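Local coordinates for protein endonuclease V (Bacillus subtilis, PDB 3GA2) that probably repairs deaminated DNA by nicking double strands at the second phosphodiester bond 3' to a deoxyinosine, with magnesium as cofactor, at residues A[3-9]-A[131-137]; A[73-78]-A[102-108]; A[161-165]-A[202-206]. The protein carries 1 engineered substitution. All coordinates share one frame; numbering follows the deposited sequence.

The three contacts illustrate how chemistry follows position in an alpha/beta fold. Contacts 1 and 2 are partly buried neighbours: A103, on the helix of contact 2, packs against L136, on the helix of contact 1, with CB and CD2 3.6 Å apart. Contact 1 ties the N-terminal loop to helix 128-136 mainly through aromatic rings, whereas contact 2 sets an outermost strand, 72-81, against helix 96-105 and the loop after it through a carboxylate, a lysine and a small apolar patch. Contact 3 lies on the opposite side of the chain's centre from contact 1, its nearest atoms about 13 Å away. It is a surface contact, resting on a single hydrogen bond, two tyrosines and a selenomethionine.

Contact 1. Residues A[3-9]-A[131-137]; sequences VFDVHKF and HAAFFLG
The ring of F135 is gripped by a curl of N-terminal chain, with V6, H7 and F9 all closing on it. Over one face sits V6 CG2, 3.9 Å from the ring centroid and only 12° off the normal, a well-centred CH-pi contact. The same methyl also touches F134 CB, so a single branch of V6 packs on both phenylalanines. At its rim F135 meets H7 edge-to-face, its edge toward the imidazole face, the planes 69° apart and F135 CE1 3.5 Å from H7 CE1. H7 has CG between its backbone N and carbonyl carbon (chi1 63°), and this turns the imidazole back to the helix, where its CE1 comes within 3.0 Å of H131 NE2, an unusually close approach of two rings meeting rim to rim. F9 lies nearly parallel to F135 but slid aside, its CZ 3.6 Å from F135 CZ.

At the other end the contact turns polar. F4 N donates to F135 O over 2.7 Å, which employs a carbonyl of the last helical turn. V3 CB rests on that oxygen at 3.3 Å. The F4 ring then reaches past the helix end, its CE1 3.9 Å from G137 CA; a CB on G137, whose phi is positive, would collide with this ring.

A132 and L136 rest the helix on strand 113-116, and the chain runs on into the neighbouring parallel strand 140-144: a beta-alpha-beta crossover of the RNase H-like fold, whose helix shares an aromatic cluster (H7, F9, H131, F135) with the N-terminal loop.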
ATOM      1  N   VAL A   3      11.730  -9.085   9.317  1.00 18.37           N
ATOM      2  CA  VAL A   3      11.104  -9.256   8.011  1.00 20.61           C
ATOM      3  C   VAL A   3      11.732 -10.442   7.287  1.00 26.86           C
ATOM      4  O   VAL A   3      12.873 -10.817   7.570  1.00 22.72           O
ATOM      5  CB  VAL A   3      11.280  -8.011   7.120  1.00 19.02           C
ATOM      6  CG1 VAL A   3      10.549  -6.827   7.720  1.00 21.49           C
ATOM      7  CG2 VAL A   3      12.762  -7.700   6.947  1.00 29.16           C
ATOM      8  N   PHE A   4      10.989 -11.031   6.353  1.00 24.29           N
ATOM      9  CA  PHE A   4      11.499 -12.162   5.591  1.00 28.93           C
ATOM     10  C   PHE A   4      12.366 -11.693   4.435  1.00 23.58           C
ATOM     11  O   PHE A   4      11.972 -10.812   3.678  1.00 33.67           O
ATOM     12  CB  PHE A   4      10.352 -13.019   5.058  1.00 24.01           C
ATOM     13  CG  PHE A   4       9.579 -13.722   6.131  1.00 28.08           C
ATOM     14  CD1 PHE A   4       8.572 -13.063   6.829  1.00 26.25           C
ATOM     15  CD2 PHE A   4       9.880 -15.037   6.472  1.00 23.63           C
ATOM     16  CE1 PHE A   4       7.877 -13.706   7.851  1.00 25.76           C
ATOM     17  CE2 PHE A   4       9.193 -15.684   7.492  1.00 18.36           C
ATOM     18  CZ  PHE A   4       8.189 -15.020   8.182  1.00 27.41           C
ATOM     19  N   ASP A   5      13.551 -12.281   4.310  1.00 30.59           N
ATOM     20  CA  ASP A   5      14.482 -11.926   3.242  1.00 33.42           C
ATOM     21  C   ASP A   5      14.061 -12.630   1.953  1.00 33.81           C
ATOM     22  O   ASP A   5      14.737 -13.546   1.484  1.00 30.96           O
ATOM     23  CB  ASP A   5      15.903 -12.351   3.619  1.00 33.06           C
ATOM     24  CG  ASP A   5      16.962 -11.639   2.798  1.00 41.56           C
ATOM     25  OD1 ASP A   5      16.831 -11.584   1.557  1.00 48.29           O
ATOM     26  OD2 ASP A   5      17.935 -11.137   3.396  1.00 49.52           O
ATOM     27  N   VAL A   6      12.939 -12.195   1.387  1.00 35.56           N
ATOM     28  CA  VAL A   6      12.409 -12.788   0.164  1.00 31.19           C
ATOM     29  C   VAL A   6      13.429 -12.807  -0.969  1.00 32.75           C
ATOM     30  O   VAL A   6      13.755 -13.868  -1.497  1.00 38.01           O
ATOM     31  CB  VAL A   6      11.158 -12.030  -0.321  1.00 30.60           C
ATOM     32  CG1 VAL A   6      10.563 -12.732  -1.527  1.00 31.89           C
ATOM     33  CG2 VAL A   6      10.138 -11.938   0.804  1.00 27.72           C
ATOM     34  N   HIS A   7      13.922 -11.631  -1.345  1.00 26.22           N
ATOM     35  CA  HIS A   7      14.898 -11.535  -2.418  1.00 23.69           C
ATOM     36  C   HIS A   7      15.740 -10.273  -2.326  1.00 28.42           C
ATOM     37  O   HIS A   7      15.439  -9.354  -1.562  1.00 19.11           O
ATOM     38  CB  HIS A   7      14.204 -11.566  -3.785  1.00 22.73           C
ATOM     39  CG  HIS A   7      13.284 -10.409  -4.028  1.00 23.92           C
ATOM     40  ND1 HIS A   7      11.929 -10.467  -3.771  1.00 27.90           N
ATOM     41  CD2 HIS A   7      13.519  -9.171  -4.522  1.00 19.09           C
ATOM     42  CE1 HIS A   7      11.371  -9.318  -4.101  1.00 12.44           C
ATOM     43  NE2 HIS A   7      12.313  -8.513  -4.560  1.00 27.83           N
ATOM     44  N   LYS A   8      16.794 -10.230  -3.131  1.00 33.06           N
ATOM     45  CA  LYS A   8      17.691  -9.086  -3.159  1.00 35.16           C
ATOM     46  C   LYS A   8      17.211  -8.098  -4.212  1.00 29.49           C
ATOM     47  O   LYS A   8      16.330  -8.409  -5.009  1.00 28.91           O
ATOM     48  CB  LYS A   8      19.110  -9.556  -3.485  1.00 43.29           C
ATOM     49  CG  LYS A   8      19.217 -10.241  -4.837  1.00 52.49           C
ATOM     50  CD  LYS A   8      20.204 -11.392  -4.813  1.00 53.87           C
ATOM     51  CE  LYS A   8      20.144 -12.183  -6.113  1.00 52.86           C
ATOM     52  NZ  LYS A   8      20.898 -13.465  -6.027  1.00 48.82           N
ATOM     53  N   PHE A   9      17.794  -6.907  -4.212  1.00 28.87           N
ATOM     54  CA  PHE A   9      17.417  -5.880  -5.173  1.00 30.71           C
ATOM     55  C   PHE A   9      18.555  -5.597  -6.148  1.00 32.31           C
ATOM     56  O   PHE A   9      19.020  -4.465  -6.256  1.00 39.89           O
ATOM     57  CB  PHE A   9      17.025  -4.606  -4.423  1.00 28.00           C
ATOM     58  CG  PHE A   9      15.821  -4.780  -3.543  1.00 30.08           C
ATOM     59  CD1 PHE A   9      14.537  -4.663  -4.066  1.00 25.96           C
ATOM     60  CD2 PHE A   9      15.968  -5.125  -2.206  1.00 31.52           C
ATOM     61  CE1 PHE A   9      13.419  -4.889  -3.268  1.00 24.43           C
ATOM     62  CE2 PHE A   9      14.859  -5.353  -1.402  1.00 31.68           C
ATOM     63  CZ  PHE A   9      13.582  -5.236  -1.936  1.00 33.41           C
ATOM     64  N   HIS A 131       3.348  -7.063  -3.135  1.00 11.63           N
ATOM     65  CA  HIS A 131       4.773  -7.352  -3.116  1.00 16.63           C
ATOM     66  C   HIS A 131       5.379  -7.203  -1.712  1.00 18.52           C
ATOM     67  O   HIS A 131       6.103  -8.085  -1.246  1.00 15.84           O
ATOM     68  CB  HIS A 131       5.492  -6.429  -4.114  1.00 15.48           C
ATOM     69  CG  HIS A 131       6.849  -6.913  -4.524  1.00 18.94           C
ATOM     70  ND1 HIS A 131       7.529  -6.390  -5.607  1.00 22.47           N
ATOM     71  CD2 HIS A 131       7.657  -7.863  -3.998  1.00 17.82           C
ATOM     72  CE1 HIS A 131       8.695  -6.998  -5.725  1.00 25.80           C
ATOM     73  NE2 HIS A 131       8.799  -7.896  -4.762  1.00 12.38           N
ATOM     74  N   ALA A 132       5.083  -6.095  -1.041  1.00 14.40           N
ATOM     75  CA  ALA A 132       5.606  -5.860   0.302  1.00 14.56           C
ATOM     76  C   ALA A 132       5.159  -6.935   1.292  1.00 11.28           C
ATOM     77  O   ALA A 132       5.876  -7.248   2.244  1.00 11.64           O
ATOM     78  CB  ALA A 132       5.167  -4.484   0.800  1.00 14.92           C
ATOM     79  N   ALA A 133       3.980  -7.503   1.067  1.00 10.49           N
ATOM     80  CA  ALA A 133       3.452  -8.523   1.967  1.00 15.31           C
ATOM     81  C   ALA A 133       4.418  -9.679   2.190  1.00 14.45           C
ATOM     82  O   ALA A 133       4.565 -10.158   3.313  1.00 17.04           O
ATOM     83  CB  ALA A 133       2.132  -9.050   1.446  1.00 17.11           C
ATOM     84  N   PHE A 134       5.078 -10.131   1.129  1.00 17.18           N
ATOM     85  CA  PHE A 134       6.010 -11.240   1.276  1.00 13.77           C
ATOM     86  C   PHE A 134       7.119 -10.909   2.264  1.00 14.22           C
ATOM     87  O   PHE A 134       7.483 -11.742   3.092  1.00 21.88           O
ATOM     88  CB  PHE A 134       6.607 -11.632  -0.076  1.00 24.06           C
ATOM     89  CG  PHE A 134       5.589 -12.102  -1.068  1.00 12.74           C
ATOM     90  CD1 PHE A 134       5.085 -11.235  -2.030  1.00 19.36           C
ATOM     91  CD2 PHE A 134       5.118 -13.405  -1.029  1.00 16.79           C
ATOM     92  CE1 PHE A 134       4.121 -11.661  -2.945  1.00 15.16           C
ATOM     93  CE2 PHE A 134       4.155 -13.844  -1.938  1.00 19.16           C
ATOM     94  CZ  PHE A 134       3.656 -12.968  -2.896  1.00 16.14           C
ATOM     95  N   PHE A 135       7.653  -9.695   2.194  1.00 20.27           N
ATOM     96  CA  PHE A 135       8.711  -9.304   3.115  1.00 13.83           C
ATOM     97  C   PHE A 135       8.200  -9.148   4.544  1.00 18.16           C
ATOM     98  O   PHE A 135       8.845  -9.588   5.496  1.00 16.10           O
ATOM     99  CB  PHE A 135       9.355  -7.989   2.686  1.00 21.31           C
ATOM    100  CG  PHE A 135      10.231  -8.098   1.476  1.00 17.67           C
ATOM    101  CD1 PHE A 135       9.688  -8.047   0.197  1.00 18.35           C
ATOM    102  CD2 PHE A 135      11.613  -8.203   1.616  1.00 21.71           C
ATOM    103  CE1 PHE A 135      10.508  -8.091  -0.934  1.00 12.82           C
ATOM    104  CE2 PHE A 135      12.445  -8.249   0.496  1.00 18.05           C
ATOM    105  CZ  PHE A 135      11.889  -8.191  -0.783  1.00 12.82           C
ATOM    106  N   LEU A 136       7.038  -8.517   4.688  1.00 16.40           N
ATOM    107  CA  LEU A 136       6.445  -8.275   6.000  1.00 16.23           C
ATOM    108  C   LEU A 136       5.855  -9.519   6.656  1.00  9.44           C
ATOM    109  O   LEU A 136       5.750  -9.589   7.880  1.00 14.44           O
ATOM    110  CB  LEU A 136       5.354  -7.203   5.896  1.00 16.90           C
ATOM    111  CG  LEU A 136       5.721  -5.842   5.300  1.00 18.05           C
ATOM    112  CD1 LEU A 136       4.473  -4.959   5.212  1.00 15.79           C
ATOM    113  CD2 LEU A 136       6.782  -5.168   6.164  1.00  7.13           C
ATOM    114  N   GLY A 137       5.466 -10.500   5.848  1.00 17.24           N
ATOM    115  CA  GLY A 137       4.873 -11.710   6.400  1.00 14.89           C
ATOM    116  C   GLY A 137       3.560 -11.400   7.112  1.00 19.31           C
ATOM    117  O   GLY A 137       3.129 -12.127   8.006  1.00 18.46           O
TER

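Contact 2. Residues A[73-78]-A[102-108]; sequences IEKVHS and AAKKLET
E74 carries most of the hydrogen bonding, its carboxylate reaching from the strand to clasp the loop that follows helix 96-105. With CG anti to the backbone N (chi1 176°) and the chain extended beyond it, both oxygens arrive at the backbone of E107 and T108. OE2 of E74 accepts from E107 N through its syn lone pair, 2.7 Å and nearly straight at 167°. OE1 of E74 takes two donors: T108 OG1 at 2.6 Å, which meets it nearly along its C-O axis, and T108 N at 2.9 Å, on the syn side but tilted out of the carboxylate plane. With an alanine here, the E107 and T108 amides and the T108 hydroxyl would probably lose their shared acceptor, and the loop would be less firmly tied to the strand. A further bond joins the other end, K105 NZ to H77 O at 2.8 Å, the extended lysine slanting from the helix end to the strand, its amine nearly in line with the C=O of H77.

The setting is the edge of an RNase H-like sheet. Strand 72-81 is outermost, with helix 96-105 against one face, while H77 and K75 point to helix 217-235 on the other, where K75 pairs with E225. A classic beta bulge, I73 and E74 both facing V64, interrupts the strand where the clasp begins.

Apolar packing fills the middle. V76 CG2 presses tightly on L106 CD2 at 3.5 Å, the two side chains crossing at about a right angle, and V76 CG1 lies against K105 CB. S78 CB meets A102 CB at 3.8 Å.

Among the charges, E107 OE1 lies 4.4 Å from E74 OE2; the amide donors around E74 probably offset this repulsion.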
ATOM      1  N   ILE A  73       0.181   4.652  18.106  1.00 13.62           N
ATOM      2  CA  ILE A  73       1.025   4.062  19.132  1.00 17.80           C
ATOM      3  C   ILE A  73       2.489   4.043  18.744  1.00  9.77           C
ATOM      4  O   ILE A  73       3.358   3.895  19.598  1.00 13.60           O
ATOM      5  CB  ILE A  73       0.576   2.625  19.475  1.00 14.61           C
ATOM      6  CG1 ILE A  73       0.618   1.746  18.225  1.00 17.89           C
ATOM      7  CG2 ILE A  73      -0.815   2.663  20.071  1.00 12.16           C
ATOM      8  CD1 ILE A  73       0.146   0.326  18.462  1.00 16.58           C
ATOM      9  N   GLU A  74       2.770   4.190  17.456  1.00 15.57           N
ATOM     10  CA  GLU A  74       4.151   4.189  16.998  1.00  7.98           C
ATOM     11  C   GLU A  74       4.306   4.824  15.617  1.00 15.08           C
ATOM     12  O   GLU A  74       3.432   4.708  14.755  1.00 14.93           O
ATOM     13  CB  GLU A  74       4.701   2.751  16.982  1.00 14.74           C
ATOM     14  CG  GLU A  74       6.119   2.632  16.418  1.00 14.58           C
ATOM     15  CD  GLU A  74       6.718   1.243  16.582  1.00 19.89           C
ATOM     16  OE1 GLU A  74       6.023   0.241  16.307  1.00 24.22           O
ATOM     17  OE2 GLU A  74       7.898   1.151  16.974  1.00 18.92           O
ATOM     18  N   LYS A  75       5.427   5.507  15.422  1.00 17.17           N
ATOM     19  CA  LYS A  75       5.723   6.140  14.145  1.00 16.25           C
ATOM     20  C   LYS A  75       7.200   5.951  13.832  1.00 13.79           C
ATOM     21  O   LYS A  75       8.059   6.157  14.690  1.00 13.72           O
ATOM     22  CB  LYS A  75       5.384   7.636  14.179  1.00 21.90           C
ATOM     23  CG  LYS A  75       3.907   7.927  14.374  1.00 28.66           C
ATOM     24  CD  LYS A  75       3.537   9.339  13.949  1.00 37.70           C
ATOM     25  CE  LYS A  75       4.203  10.388  14.814  1.00 45.11           C
ATOM     26  NZ  LYS A  75       3.804  11.761  14.400  1.00 47.40           N
ATOM     27  N   VAL A  76       7.490   5.524  12.610  1.00  8.05           N
ATOM     28  CA  VAL A  76       8.869   5.322  12.177  1.00 11.02           C
ATOM     29  C   VAL A  76       8.984   5.788  10.746  1.00  9.46           C
ATOM     30  O   VAL A  76       7.979   5.976  10.064  1.00 14.58           O
ATOM     31  CB  VAL A  76       9.290   3.829  12.219  1.00 15.99           C
ATOM     32  CG1 VAL A  76       9.296   3.322  13.648  1.00  5.79           C
ATOM     33  CG2 VAL A  76       8.350   2.995  11.349  1.00 16.47           C
ATOM     34  N   HIS A  77      10.209   5.981  10.284  1.00  8.88           N
ATOM     35  CA  HIS A  77      10.394   6.401   8.914  1.00 16.07           C
ATOM     36  C   HIS A  77      11.766   5.988   8.423  1.00 19.30           C
ATOM     37  O   HIS A  77      12.671   5.706   9.208  1.00 19.05           O
ATOM     38  CB  HIS A  77      10.211   7.917   8.777  1.00  9.92           C
ATOM     39  CG  HIS A  77      11.318   8.717   9.382  1.00 12.22           C
ATOM     40  ND1 HIS A  77      12.529   8.906   8.752  1.00 13.79           N
ATOM     41  CD2 HIS A  77      11.412   9.350  10.573  1.00 13.18           C
ATOM     42  CE1 HIS A  77      13.322   9.619   9.531  1.00 17.66           C
ATOM     43  NE2 HIS A  77      12.667   9.900  10.645  1.00 21.47           N
ATOM     44  N   SER A  78      11.895   5.942   7.108  1.00 18.11           N
ATOM     45  CA  SER A  78      13.134   5.571   6.466  1.00 21.13           C
ATOM     46  C   SER A  78      13.380   6.658   5.428  1.00 21.33           C
ATOM     47  O   SER A  78      12.431   7.176   4.835  1.00 22.45           O
ATOM     48  CB  SER A  78      12.971   4.206   5.792  1.00 22.04           C
ATOM     49  OG  SER A  78      14.215   3.704   5.341  1.00 51.60           O
ATOM     50  N   ALA A 102      12.117   0.794   7.138  1.00 10.60           N
ATOM     51  CA  ALA A 102      11.201   1.395   8.098  1.00 14.25           C
ATOM     52  C   ALA A 102      10.553   0.313   8.954  1.00  9.64           C
ATOM     53  O   ALA A 102      10.523   0.417  10.178  1.00 11.60           O
ATOM     54  CB  ALA A 102      10.127   2.203   7.359  1.00 11.70           C
ATOM     55  N   ALA A 103      10.055  -0.733   8.303  1.00 17.11           N
ATOM     56  CA  ALA A 103       9.410  -1.834   9.012  1.00 22.26           C
ATOM     57  C   ALA A 103      10.348  -2.451  10.051  1.00 19.39           C
ATOM     58  O   ALA A 103       9.908  -2.877  11.123  1.00 17.45           O
ATOM     59  CB  ALA A 103       8.953  -2.899   8.018  1.00 18.35           C
ATOM     60  N   LYS A 104      11.638  -2.495   9.729  1.00 12.05           N
ATOM     61  CA  LYS A 104      12.637  -3.057  10.636  1.00 17.26           C
ATOM     62  C   LYS A 104      12.816  -2.211  11.894  1.00 15.78           C
ATOM     63  O   LYS A 104      13.306  -2.691  12.919  1.00 13.51           O
ATOM     64  CB  LYS A 104      13.972  -3.225   9.895  1.00 18.77           C
ATOM     65  CG  LYS A 104      13.860  -4.235   8.758  1.00 25.36           C
ATOM     66  CD  LYS A 104      14.993  -4.144   7.754  1.00 38.11           C
ATOM     67  CE  LYS A 104      16.246  -4.832   8.235  1.00 42.69           C
ATOM     68  NZ  LYS A 104      17.286  -4.770   7.170  1.00 53.78           N
ATOM     69  N   LYS A 105      12.393  -0.956  11.827  1.00 16.75           N
ATOM     70  CA  LYS A 105      12.513  -0.070  12.974  1.00 13.40           C
ATOM     71  C   LYS A 105      11.335  -0.214  13.935  1.00 14.08           C
ATOM     72  O   LYS A 105      11.402   0.242  15.074  1.00 13.89           O
ATOM     73  CB  LYS A 105      12.623   1.379  12.498  1.00 15.17           C
ATOM     74  CG  LYS A 105      13.845   1.661  11.630  1.00 14.15           C
ATOM     75  CD  LYS A 105      13.860   3.111  11.185  1.00 14.26           C
ATOM     76  CE  LYS A 105      15.135   3.462  10.442  1.00 21.25           C
ATOM     77  NZ  LYS A 105      15.219   4.933  10.206  1.00 20.37           N
ATOM     78  N   LEU A 106      10.264  -0.857  13.477  1.00 11.20           N
ATOM     79  CA  LEU A 106       9.068  -1.051  14.295  1.00 12.77           C
ATOM     80  C   LEU A 106       9.262  -1.878  15.568  1.00 18.98           C
ATOM     81  O   LEU A 106       9.801  -2.986  15.527  1.00 12.96           O
ATOM     82  CB  LEU A 106       7.967  -1.713  13.461  1.00 12.34           C
ATOM     83  CG  LEU A 106       7.368  -0.906  12.305  1.00 16.98           C
ATOM     84  CD1 LEU A 106       6.379  -1.771  11.536  1.00 12.29           C
ATOM     85  CD2 LEU A 106       6.674   0.336  12.854  1.00 10.56           C
ATOM     86  N   GLU A 107       8.809  -1.340  16.696  1.00 14.36           N
ATOM     87  CA  GLU A 107       8.901  -2.065  17.955  1.00 19.70           C
ATOM     88  C   GLU A 107       7.626  -2.897  18.071  1.00 19.85           C
ATOM     89  O   GLU A 107       7.618  -3.961  18.694  1.00 22.10           O
ATOM     90  CB  GLU A 107       9.014  -1.111  19.153  1.00 12.99           C
ATOM     91  CG  GLU A 107      10.329  -0.340  19.230  1.00 19.84           C
ATOM     92  CD  GLU A 107      10.525   0.353  20.569  1.00 18.22           C
ATOM     93  OE1 GLU A 107       9.575   0.990  21.060  1.00 22.34           O
ATOM     94  OE2 GLU A 107      11.632   0.267  21.133  1.00 29.27           O
ATOM     95  N   THR A 108       6.548  -2.411  17.464  1.00 14.53           N
ATOM     96  CA  THR A 108       5.282  -3.134  17.497  1.00 14.94           C
ATOM     97  C   THR A 108       5.242  -4.135  16.346  1.00 15.37           C
ATOM     98  O   THR A 108       6.148  -4.179  15.516  1.00 14.22           O
ATOM     99  CB  THR A 108       4.078  -2.191  17.359  1.00 12.00           C
ATOM    100  OG1 THR A 108       4.108  -1.555  16.076  1.00 14.95           O
ATOM    101  CG2 THR A 108       4.107  -1.135  18.454  1.00 22.85           C
TER

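Contact 3. Residues A[161-165]-A[202-206]; sequences EVGAY and YQITM
The first torsion of Y202 (chi1 169°) turns the ring away from its own amide and sends the phenol out from helix 198-207 to G163, while M206, a selenomethionine, is bent at both chi2 and chi3, which brings its CE to the same glycine. Their target is a type II beta turn, E161 to A164, just ahead of strand 165-170 at the margin of the RNase H-like sheet. G163 has the positive phi usual for the third residue of such a turn, and a CB there would crowd the carbonyl oxygen of the residue before as well as lying close to Y202 OH and M206 CE.

The polar link is one hydrogen bond. Y202 OH donates to G163 O at 2.6 Å, in the carbonyl plane and on a lone pair, and the oxygen in turn lies at the edge of the tyrosine ring, in its plane. The bond anchors the end of the phenol, while packing on its two faces limits how the ring can turn.

On one side M206 CG sits 3.7 Å above the plane of the Y202 ring, toward the rim; on the other comes Y165, whose CD2 touches Y202 CE2 at 3.6 Å. The two tyrosine rings meet obliquely, their planes 59° apart. Y165 also makes a cation-pi contact with R177. L179, of the same strand 173-179, is a common floor for turn and helix, touching Y165, Y202 and M206, and the helix goes on to strands 188-194 and 140-144.

The far end of M206 closes the contact: its CE lies 3.5 Å from G163 CA and 3.6 Å from V162 CG1.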
ATOM      1  N   GLU A 161     -23.185   7.152  -1.931  1.00 25.57           N
ATOM      2  CA  GLU A 161     -23.220   6.772  -0.523  1.00 27.45           C
ATOM      3  C   GLU A 161     -21.907   6.216   0.025  1.00 27.27           C
ATOM      4  O   GLU A 161     -21.133   5.582  -0.691  1.00 25.56           O
ATOM      5  CB  GLU A 161     -24.347   5.759  -0.300  1.00 30.24           C
ATOM      6  CG  GLU A 161     -24.477   5.243   1.129  1.00 45.09           C
ATOM      7  CD  GLU A 161     -25.764   4.462   1.357  1.00 58.79           C
ATOM      8  OE1 GLU A 161     -26.037   3.519   0.580  1.00 54.52           O
ATOM      9  OE2 GLU A 161     -26.499   4.787   2.318  1.00 58.31           O
ATOM     10  N   VAL A 162     -21.667   6.462   1.310  1.00 25.80           N
ATOM     11  CA  VAL A 162     -20.465   5.986   1.979  1.00 23.66           C
ATOM     12  C   VAL A 162     -20.487   4.469   2.071  1.00 26.21           C
ATOM     13  O   VAL A 162     -21.492   3.877   2.460  1.00 23.80           O
ATOM     14  CB  VAL A 162     -20.355   6.565   3.401  1.00 25.67           C
ATOM     15  CG1 VAL A 162     -19.258   5.843   4.182  1.00 29.36           C
ATOM     16  CG2 VAL A 162     -20.053   8.048   3.326  1.00 33.50           C
ATOM     17  N   GLY A 163     -19.369   3.845   1.715  1.00 27.79           N
ATOM     18  CA  GLY A 163     -19.287   2.398   1.764  1.00 14.77           C
ATOM     19  C   GLY A 163     -19.705   1.729   0.469  1.00 18.53           C
ATOM     20  O   GLY A 163     -19.547   0.517   0.311  1.00 18.90           O
ATOM     21  N   ALA A 164     -20.240   2.510  -0.466  1.00 17.08           N
ATOM     22  CA  ALA A 164     -20.674   1.961  -1.749  1.00 19.50           C
ATOM     23  C   ALA A 164     -19.464   1.523  -2.564  1.00 13.81           C
ATOM     24  O   ALA A 164     -18.402   2.128  -2.473  1.00 11.26           O
ATOM     25  CB  ALA A 164     -21.473   3.008  -2.525  1.00 23.95           C
ATOM     26  N   TYR A 165     -19.625   0.483  -3.372  1.00 13.60           N
ATOM     27  CA  TYR A 165     -18.507   0.005  -4.168  1.00 15.50           C
ATOM     28  C   TYR A 165     -18.954  -0.744  -5.410  1.00 16.86           C
ATOM     29  O   TYR A 165     -20.121  -1.092  -5.556  1.00 16.70           O
ATOM     30  CB  TYR A 165     -17.629  -0.913  -3.310  1.00 12.37           C
ATOM     31  CG  TYR A 165     -18.289  -2.229  -2.958  1.00 13.26           C
ATOM     32  CD1 TYR A 165     -18.212  -3.311  -3.824  1.00  9.90           C
ATOM     33  CD2 TYR A 165     -19.003  -2.386  -1.771  1.00 17.37           C
ATOM     34  CE1 TYR A 165     -18.823  -4.516  -3.528  1.00 20.69           C
ATOM     35  CE2 TYR A 165     -19.626  -3.599  -1.459  1.00 16.67           C
ATOM     36  CZ  TYR A 165     -19.527  -4.659  -2.346  1.00 22.13           C
ATOM     37  OH  TYR A 165     -20.115  -5.871  -2.071  1.00 24.63           O
ATOM     38  N   TYR A 202     -12.109  -4.900   2.517  1.00 12.88           N
ATOM     39  CA  TYR A 202     -13.179  -3.916   2.471  1.00 13.26           C
ATOM     40  C   TYR A 202     -13.673  -3.531   3.863  1.00  6.40           C
ATOM     41  O   TYR A 202     -13.844  -2.349   4.158  1.00 12.64           O
ATOM     42  CB  TYR A 202     -14.347  -4.454   1.637  1.00 10.30           C
ATOM     43  CG  TYR A 202     -15.610  -3.630   1.749  1.00 13.98           C
ATOM     44  CD1 TYR A 202     -16.617  -3.989   2.646  1.00 22.80           C
ATOM     45  CD2 TYR A 202     -15.794  -2.488   0.974  1.00 12.20           C
ATOM     46  CE1 TYR A 202     -17.778  -3.234   2.770  1.00 19.35           C
ATOM     47  CE2 TYR A 202     -16.955  -1.720   1.089  1.00 21.61           C
ATOM     48  CZ  TYR A 202     -17.941  -2.099   1.987  1.00 20.77           C
ATOM     49  OH  TYR A 202     -19.101  -1.358   2.092  1.00 16.32           O
ATOM     50  N   GLN A 203     -13.900  -4.526   4.712  1.00 10.70           N
ATOM     51  CA  GLN A 203     -14.389  -4.275   6.069  1.00  8.80           C
ATOM     52  C   GLN A 203     -13.391  -3.512   6.924  1.00 13.36           C
ATOM     53  O   GLN A 203     -13.767  -2.612   7.679  1.00 12.29           O
ATOM     54  CB  GLN A 203     -14.736  -5.589   6.767  1.00  9.67           C
ATOM     55  CG  GLN A 203     -15.939  -6.327   6.201  1.00 16.66           C
ATOM     56  CD  GLN A 203     -17.191  -5.469   6.147  1.00 19.42           C
ATOM     57  OE1 GLN A 203     -17.470  -4.694   7.062  1.00 20.34           O
ATOM     58  NE2 GLN A 203     -17.962  -5.619   5.075  1.00 21.86           N
ATOM     59  N   ILE A 204     -12.119  -3.885   6.826  1.00  9.39           N
ATOM     60  CA  ILE A 204     -11.086  -3.207   7.595  1.00  8.26           C
ATOM     61  C   ILE A 204     -10.946  -1.764   7.111  1.00 12.13           C
ATOM     62  O   ILE A 204     -10.820  -0.844   7.919  1.00 12.19           O
ATOM     63  CB  ILE A 204      -9.720  -3.924   7.463  1.00 12.35           C
ATOM     64  CG1 ILE A 204      -9.788  -5.303   8.131  1.00 13.12           C
ATOM     65  CG2 ILE A 204      -8.622  -3.079   8.103  1.00 12.45           C
ATOM     66  CD1 ILE A 204      -8.498  -6.107   8.030  1.00 13.13           C
ATOM     67  N   THR A 205     -10.982  -1.562   5.795  1.00  9.93           N
ATOM     68  CA  THR A 205     -10.853  -0.214   5.242  1.00 11.71           C
ATOM     69  C   THR A 205     -11.980   0.698   5.721  1.00  9.21           C
ATOM     70  O   THR A 205     -11.731   1.817   6.175  1.00  6.61           O
ATOM     71  CB  THR A 205     -10.836  -0.230   3.692  1.00 10.69           C
ATOM     72  OG1 THR A 205      -9.663  -0.916   3.235  1.00  9.47           O
ATOM     73  CG2 THR A 205     -10.823   1.195   3.137  1.00  9.46           C
HETATM   74  N   MSE A 206     -13.216   0.217   5.628  1.00  9.10           N
HETATM   75  CA  MSE A 206     -14.368   1.009   6.058  1.00 14.38           C
HETATM   76  C   MSE A 206     -14.378   1.300   7.556  1.00 14.94           C
HETATM   77  O   MSE A 206     -14.890   2.334   7.982  1.00 14.28           O
HETATM   78  CB  MSE A 206     -15.679   0.315   5.670  1.00 13.88           C
HETATM   79  CG  MSE A 206     -15.952   0.286   4.170  1.00 15.60           C
HETATM   80 SE   MSE A 206     -15.755   2.017   3.336  1.00 29.51          SE
HETATM   81  CE  MSE A 206     -17.082   3.014   4.345  1.00 17.58           C
TER